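Local structure of porin (Rhodobacter capsulatus, 2POR) at residues F67-G73 with P117-Y123; D74-E80 with Y104-E109. The protein forms, as a homotrimer with a pore in each subunit, outer-membrane channels for the passive diffusion of small hydrophilic solutes up to about 0.6 kDa. All coordinates share one frame; numbering follows the deposited sequence.

Contact 1: residues F67-G73 with P117-Y123; sequences FGKIEMG and PVLLYTY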
loop_
_atom_site.group_PDB
_atom_site.type_symbol
_atom_site.label_atom_id
_atom_site.label_comp_id
_atom_site.label_asym_id
_atom_site.label_seq_id
_atom_site.Cartn_x
_atom_site.Cartn_y
_atom_site.Cartn_z
ATOM N N PHE A 67 26.646 14.490 -17.561
ATOM C CA PHE A 67 27.465 13.399 -17.024
ATOM C C PHE A 67 26.814 12.014 -17.137
ATOM O O PHE A 67 27.494 11.020 -16.933
ATOM C CB PHE A 67 27.792 13.668 -15.536
ATOM C CG PHE A 67 26.592 13.772 -14.570
ATOM C CD1 PHE A 67 26.010 12.619 -14.032
ATOM C CD2 PHE A 67 26.064 15.022 -14.255
ATOM C CE1 PHE A 67 24.914 12.728 -13.204
ATOM C CE2 PHE A 67 24.965 15.119 -13.421
ATOM C CZ PHE A 67 24.393 13.972 -12.898
ATOM N N GLY A 68 25.534 11.860 -17.421
ATOM C CA GLY A 68 24.931 10.557 -17.519
ATOM C C GLY A 68 23.870 10.522 -16.455
ATOM O O GLY A 68 23.455 11.601 -16.009
ATOM N N LYS A 69 23.431 9.359 -15.969
ATOM C CA LYS A 69 22.296 9.270 -15.062
ATOM C C LYS A 69 22.692 8.376 -13.879
ATOM O O LYS A 69 23.279 7.318 -14.102
ATOM C CB LYS A 69 21.141 8.654 -15.823
ATOM C CG LYS A 69 19.855 8.505 -15.010
ATOM C CD LYS A 69 18.902 7.759 -15.921
ATOM C CE LYS A 69 17.618 7.485 -15.205
ATOM N NZ LYS A 69 16.652 6.884 -16.111
ATOM N N ILE A 70 22.371 8.772 -12.680
ATOM C CA ILE A 70 22.635 8.004 -11.465
ATOM C C ILE A 70 21.268 7.614 -10.925
ATOM O O ILE A 70 20.448 8.495 -10.648
ATOM C CB ILE A 70 23.358 8.883 -10.446
ATOM C CG1 ILE A 70 24.718 9.291 -10.995
ATOM C CG2 ILE A 70 23.526 8.110 -9.141
ATOM C CD1 ILE A 70 25.309 10.469 -10.200
ATOM N N GLU A 71 20.983 6.336 -10.709
ATOM C CA GLU A 71 19.694 5.861 -10.237
ATOM C C GLU A 71 19.923 5.014 -8.959
ATOM O O GLU A 71 20.874 4.211 -8.971
ATOM C CB GLU A 71 19.144 5.060 -11.358
ATOM C CG GLU A 71 17.710 4.642 -11.190
ATOM C CD GLU A 71 17.157 3.895 -12.400
ATOM O OE1 GLU A 71 17.945 3.273 -13.091
ATOM O OE2 GLU A 71 15.946 3.956 -12.653
ATOM N N MET A 72 19.118 5.125 -7.894
ATOM C CA MET A 72 19.337 4.346 -6.678
ATOM C C MET A 72 18.001 3.778 -6.287
ATOM O O MET A 72 16.984 4.484 -6.407
ATOM C CB MET A 72 19.859 5.251 -5.609
ATOM C CG MET A 72 20.307 4.486 -4.346
ATOM S SD MET A 72 21.087 5.537 -3.117
ATOM C CE MET A 72 22.606 5.846 -3.940
ATOM N N GLY A 73 17.962 2.494 -5.883
ATOM C CA GLY A 73 16.752 1.853 -5.372
ATOM C C GLY A 73 16.740 0.445 -5.909
ATOM O O GLY A 73 17.786 -0.200 -5.991
ATOM N N PRO A 117 19.050 -0.117 -0.940
ATOM C CA PRO A 117 18.981 0.141 -2.369
ATOM C C PRO A 117 20.283 -0.230 -3.080
ATOM O O PRO A 117 21.346 -0.267 -2.439
ATOM C CB PRO A 117 18.632 1.625 -2.415
ATOM C CG PRO A 117 19.382 2.199 -1.232
ATOM C CD PRO A 117 19.151 1.123 -0.175
ATOM N N VAL A 118 20.263 -0.489 -4.402
ATOM C CA VAL A 118 21.492 -0.652 -5.186
ATOM C C VAL A 118 21.610 0.572 -6.145
ATOM O O VAL A 118 20.666 1.373 -6.274
ATOM C CB VAL A 118 21.494 -2.030 -5.996
ATOM C CG1 VAL A 118 21.468 -3.103 -4.847
ATOM C CG2 VAL A 118 20.314 -2.339 -6.941
ATOM N N LEU A 119 22.742 0.742 -6.813
ATOM C CA LEU A 119 23.070 1.889 -7.662
ATOM C C LEU A 119 23.239 1.559 -9.135
ATOM O O LEU A 119 23.853 0.536 -9.470
ATOM C CB LEU A 119 24.333 2.477 -7.093
ATOM C CG LEU A 119 24.793 3.743 -7.711
ATOM C CD1 LEU A 119 23.955 4.853 -7.146
ATOM C CD2 LEU A 119 26.219 3.993 -7.376
ATOM N N LEU A 120 22.759 2.331 -10.114
ATOM C CA LEU A 120 22.997 2.027 -11.525
ATOM C C LEU A 120 23.407 3.350 -12.151
ATOM O O LEU A 120 22.761 4.367 -11.910
ATOM C CB LEU A 120 21.759 1.560 -12.237
ATOM C CG LEU A 120 21.803 1.419 -13.737
ATOM C CD1 LEU A 120 22.854 0.394 -14.132
ATOM C CD2 LEU A 120 20.421 0.987 -14.242
ATOM N N TYR A 121 24.501 3.385 -12.864
ATOM C CA TYR A 121 24.953 4.583 -13.546
ATOM C C TYR A 121 24.856 4.290 -15.035
ATOM O O TYR A 121 25.324 3.218 -15.437
ATOM C CB TYR A 121 26.392 4.892 -13.164
ATOM C CG TYR A 121 27.035 5.917 -14.095
ATOM C CD1 TYR A 121 26.702 7.262 -14.025
ATOM C CD2 TYR A 121 27.912 5.448 -15.047
ATOM C CE1 TYR A 121 27.259 8.134 -14.929
ATOM C CE2 TYR A 121 28.471 6.307 -15.958
ATOM C CZ TYR A 121 28.139 7.638 -15.888
ATOM O OH TYR A 121 28.711 8.473 -16.830
ATOM N N THR A 122 24.282 5.174 -15.892
ATOM C CA THR A 122 24.281 4.955 -17.326
ATOM C C THR A 122 24.710 6.262 -17.996
ATOM O O THR A 122 24.574 7.364 -17.433
ATOM C CB THR A 122 22.908 4.569 -17.841
ATOM O OG1 THR A 122 22.010 5.449 -17.189
ATOM C CG2 THR A 122 22.503 3.139 -17.524
ATOM N N TYR A 123 25.217 6.075 -19.199
ATOM C CA TYR A 123 25.678 7.182 -20.016
ATOM C C TYR A 123 25.637 6.815 -21.475
ATOM O O TYR A 123 26.075 5.728 -21.853
ATOM C CB TYR A 123 27.083 7.508 -19.636
ATOM C CG TYR A 123 27.711 8.573 -20.513
ATOM C CD1 TYR A 123 27.457 9.883 -20.185
ATOM C CD2 TYR A 123 28.499 8.206 -21.586
ATOM C CE1 TYR A 123 28.003 10.878 -20.947
ATOM C CE2 TYR A 123 29.052 9.191 -22.356
ATOM C CZ TYR A 123 28.792 10.509 -22.021
ATOM O OH TYR A 123 29.332 11.520 -22.784
#

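Contact 2: residues D74-E80 with Y104-E109; sequences DALGASE and YLTGDE. With CA (calcium ion), chain B.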
loop_
_atom_site.group_PDB
_atom_site.type_symbol
_atom_site.label_atom_id
_atom_site.label_comp_id
_atom_site.label_asym_id
_atom_site.label_seq_id
_atom_site.Cartn_x
_atom_site.Cartn_y
_atom_site.Cartn_z
ATOM N N ASP A 74 15.604 0.001 -6.409
ATOM C CA ASP A 74 15.484 -1.298 -6.988
ATOM C C ASP A 74 15.845 -1.166 -8.469
ATOM O O ASP A 74 14.990 -1.189 -9.347
ATOM C CB ASP A 74 14.044 -1.795 -6.736
ATOM C CG ASP A 74 13.732 -3.224 -7.193
ATOM O OD1 ASP A 74 14.592 -3.893 -7.800
ATOM O OD2 ASP A 74 12.603 -3.674 -6.950
ATOM N N ALA A 75 17.133 -1.069 -8.772
ATOM C CA ALA A 75 17.664 -0.867 -10.124
ATOM C C ALA A 75 18.142 -2.132 -10.788
ATOM O O ALA A 75 18.431 -3.140 -10.122
ATOM C CB ALA A 75 18.837 0.113 -10.068
ATOM N N LEU A 76 18.227 -2.108 -12.101
ATOM C CA LEU A 76 18.764 -3.194 -12.867
ATOM C C LEU A 76 20.244 -3.169 -12.728
ATOM O O LEU A 76 20.807 -2.165 -12.312
ATOM C CB LEU A 76 18.444 -3.062 -14.331
ATOM C CG LEU A 76 16.954 -3.045 -14.638
ATOM C CD1 LEU A 76 16.808 -2.815 -16.120
ATOM C CD2 LEU A 76 16.259 -4.346 -14.197
ATOM N N GLY A 77 20.933 -4.273 -12.991
ATOM C CA GLY A 77 22.376 -4.192 -12.986
ATOM C C GLY A 77 22.807 -3.692 -14.375
ATOM O O GLY A 77 21.969 -3.690 -15.291
ATOM N N ALA A 78 24.074 -3.305 -14.557
ATOM C CA ALA A 78 24.591 -2.732 -15.804
ATOM C C ALA A 78 24.318 -3.501 -17.067
ATOM O O ALA A 78 23.845 -2.921 -18.053
ATOM C CB ALA A 78 26.047 -2.569 -15.672
ATOM N N SER A 79 24.507 -4.826 -17.117
ATOM C CA SER A 79 24.212 -5.594 -18.305
ATOM C C SER A 79 22.740 -5.636 -18.650
ATOM O O SER A 79 22.379 -5.435 -19.815
ATOM C CB SER A 79 24.711 -7.033 -18.159
ATOM O OG SER A 79 26.075 -6.999 -17.769
ATOM N N GLU A 80 21.844 -5.893 -17.696
ATOM C CA GLU A 80 20.428 -5.942 -17.972
ATOM C C GLU A 80 19.962 -4.546 -18.430
ATOM O O GLU A 80 19.165 -4.514 -19.362
ATOM C CB GLU A 80 19.701 -6.340 -16.720
ATOM C CG GLU A 80 18.270 -6.630 -17.085
ATOM C CD GLU A 80 17.425 -7.360 -16.071
ATOM O OE1 GLU A 80 17.915 -7.829 -15.051
ATOM O OE2 GLU A 80 16.236 -7.545 -16.314
ATOM N N TYR A 104 20.790 -12.780 -15.756
ATOM C CA TYR A 104 21.863 -11.932 -15.293
ATOM C C TYR A 104 22.177 -12.314 -13.852
ATOM O O TYR A 104 21.296 -12.689 -13.082
ATOM C CB TYR A 104 21.472 -10.434 -15.366
ATOM C CG TYR A 104 21.200 -10.016 -16.816
ATOM C CD1 TYR A 104 22.262 -9.786 -17.662
ATOM C CD2 TYR A 104 19.900 -9.861 -17.286
ATOM C CE1 TYR A 104 22.007 -9.402 -18.972
ATOM C CE2 TYR A 104 19.653 -9.473 -18.596
ATOM C CZ TYR A 104 20.728 -9.252 -19.418
ATOM O OH TYR A 104 20.563 -8.910 -20.728
ATOM N N LEU A 105 23.457 -12.202 -13.526
ATOM C CA LEU A 105 23.936 -12.518 -12.199
ATOM C C LEU A 105 23.606 -11.445 -11.171
ATOM O O LEU A 105 23.359 -11.789 -10.016
ATOM C CB LEU A 105 25.487 -12.765 -12.260
ATOM C CG LEU A 105 26.274 -13.213 -10.971
ATOM C CD1 LEU A 105 25.812 -14.616 -10.572
ATOM C CD2 LEU A 105 27.768 -13.212 -11.228
ATOM N N THR A 106 23.605 -10.127 -11.486
ATOM C CA THR A 106 23.443 -9.098 -10.457
ATOM C C THR A 106 22.244 -8.174 -10.741
ATOM O O THR A 106 21.633 -8.296 -11.816
ATOM C CB THR A 106 24.781 -8.247 -10.306
ATOM O OG1 THR A 106 24.893 -7.391 -11.455
ATOM C CG2 THR A 106 26.051 -9.141 -10.120
ATOM N N GLY A 107 21.919 -7.279 -9.787
ATOM C CA GLY A 107 20.868 -6.272 -9.906
ATOM C C GLY A 107 19.549 -6.972 -9.959
ATOM O O GLY A 107 19.452 -8.187 -9.750
ATOM N N ASP A 108 18.515 -6.175 -10.160
ATOM C CA ASP A 108 17.159 -6.674 -10.290
ATOM C C ASP A 108 16.777 -7.646 -9.161
ATOM O O ASP A 108 16.403 -8.813 -9.370
ATOM C CB ASP A 108 16.987 -7.385 -11.623
ATOM C CG ASP A 108 15.539 -7.586 -12.036
ATOM O OD1 ASP A 108 14.645 -6.961 -11.469
ATOM O OD2 ASP A 108 15.273 -8.340 -12.983
ATOM N N GLU A 109 16.982 -7.087 -7.960
ATOM C CA GLU A 109 16.599 -7.691 -6.688
ATOM C C GLU A 109 17.493 -8.851 -6.229
ATOM O O GLU A 109 17.089 -9.596 -5.340
ATOM C CB GLU A 109 15.157 -8.200 -6.735
ATOM C CG GLU A 109 14.140 -7.121 -7.037
ATOM C CD GLU A 109 12.738 -7.677 -7.057
ATOM O OE1 GLU A 109 12.429 -8.413 -7.991
ATOM O OE2 GLU A 109 11.989 -7.386 -6.123
HETATM CA CA CA B . 16.018 -9.471 -14.772
HETATM O O HOH W 1 17.310 -4.291 -7.796
HETATM O O HOH W 2 14.318 -4.417 -10.656
HETATM O O HOH W 3 20.210 -6.984 -13.637
HETATM O O HOH W 4 14.008 -9.420 -15.938
HETATM O O HOH W 5 16.607 -10.595 -16.671
HETATM O O HOH W 6 17.772 -10.716 -13.650
HETATM O O HOH W 7 14.858 -11.441 -14.129
#

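Contact 1: residues F67-G73 with P117-Y123
Lys69 and Thr122, Glu71 and Leu120, and Gly73 and Val118 face each other as antiparallel hydrogen-bonded pairs, each joined by two N-H to O=C bonds. The shortest runs from Lys69 N to Thr122 O, 2.7 Å. On the face carrying Ile70, Met72, Leu119 and Tyr121 the side chains are mostly apolar. Leu119 CD1 touches Ile70 CG2, at 3.8 Å, and the bend at chi3 (-72°) turns the methyl CE of Met72 toward Leu119 CD1, 3.6 Å away. The Tyr121 ring swings along the strand, its edge beside Ile70 CG1, and its hydroxyl gives a 2.8 Å bond from OH to Phe67 O, almost in line with that carbonyl. On the other face Glu71 lies alongside Leu120, and its OE2 is bonded to Thr60 OG1. Gly68 starts the strand at phi 119°, a conformation suited to glycine, with its CA 3.2 Å from Thr122 O. Outward, strands 60-65 and 128-134 continue the hydrogen bonding on the two flanks, while Phe21 and Ser23 of a second subunit pack on Leu119, Met72 and Pro117. Apolar and aromatic residues on one face, polar ones interspersed on the other, are characteristic of a porin β-barrel wall.

Contact 2: residues D74-E80 with Y104-E109
A calcium site joins these two segments on the long loop between strands 68-73 and 118-125, which folds into the barrel and, as in porins generally, narrows the pore. Glu80, on the short helix, grips the ion with both carboxylate oxygens, OE1 and OE2 each at 2.5 Å from the calcium, whereas Asp108 gives it OD2 alone, at 2.2 Å. Four waters complete a shell of seven oxygens. The two carboxylate planes stand 71° apart, and the extended Glu80 chain, with CG anti to N (chi1 -170°), carries its acid group to the metal. On the way it passes over Tyr104: Glu80 CB sits above the ring face in a CH-pi contact, 3.8 Å from the centroid. The phenol end of Tyr104 is held elsewhere, by Gly84 O.

The segments are tied directly by Asp108 N to Ala75 O, 3.0 Å, and otherwise through water. One water accepts from Gly77 N and donates to Thr106 O and Glu80 OE1, and so probably helps to fix the carboxylate that binds the metal. Another bridges Asp74 OD1 and Asp108 OD1, and a third links Asp74 OD1, Ala75 O and Glu109 N. Gly107, at phi 67°, brings its CA to 3.7 Å from Gly77 N; glycine suits this close approach of the two backbones.

Glu80 OE1 and Asp108 OD2 approach to 3.4 Å; both bind the same calcium, whose charge probably offsets their repulsion. Asp74 OD2 lies 3.9 Å from Glu109 OE2 and also near Asp58; although two waters donate to Asp74 OD1, this crowding might raise the proton affinity of one acid.

Contact 1 belongs to the barrel wall and contact 2 to the loop folded within it, formed by the chain between the wall strands: strand 68-73 leads into 74-80, and 104-109 comes back toward strand 118-125. Their centres are 11 Å apart and they touch, Leu120 CB packing on Ala75 CB at 3.9 Å. Contact 1 is partly buried, with detergent and a second subunit close to its apolar face; contact 2 is largely buried, with no other subunit touching its segments. Regular backbone pairing holds the first, whereas the second depends on calcium, carboxylates and ordered water, as befits irregular chain inside a hydrophilic channel.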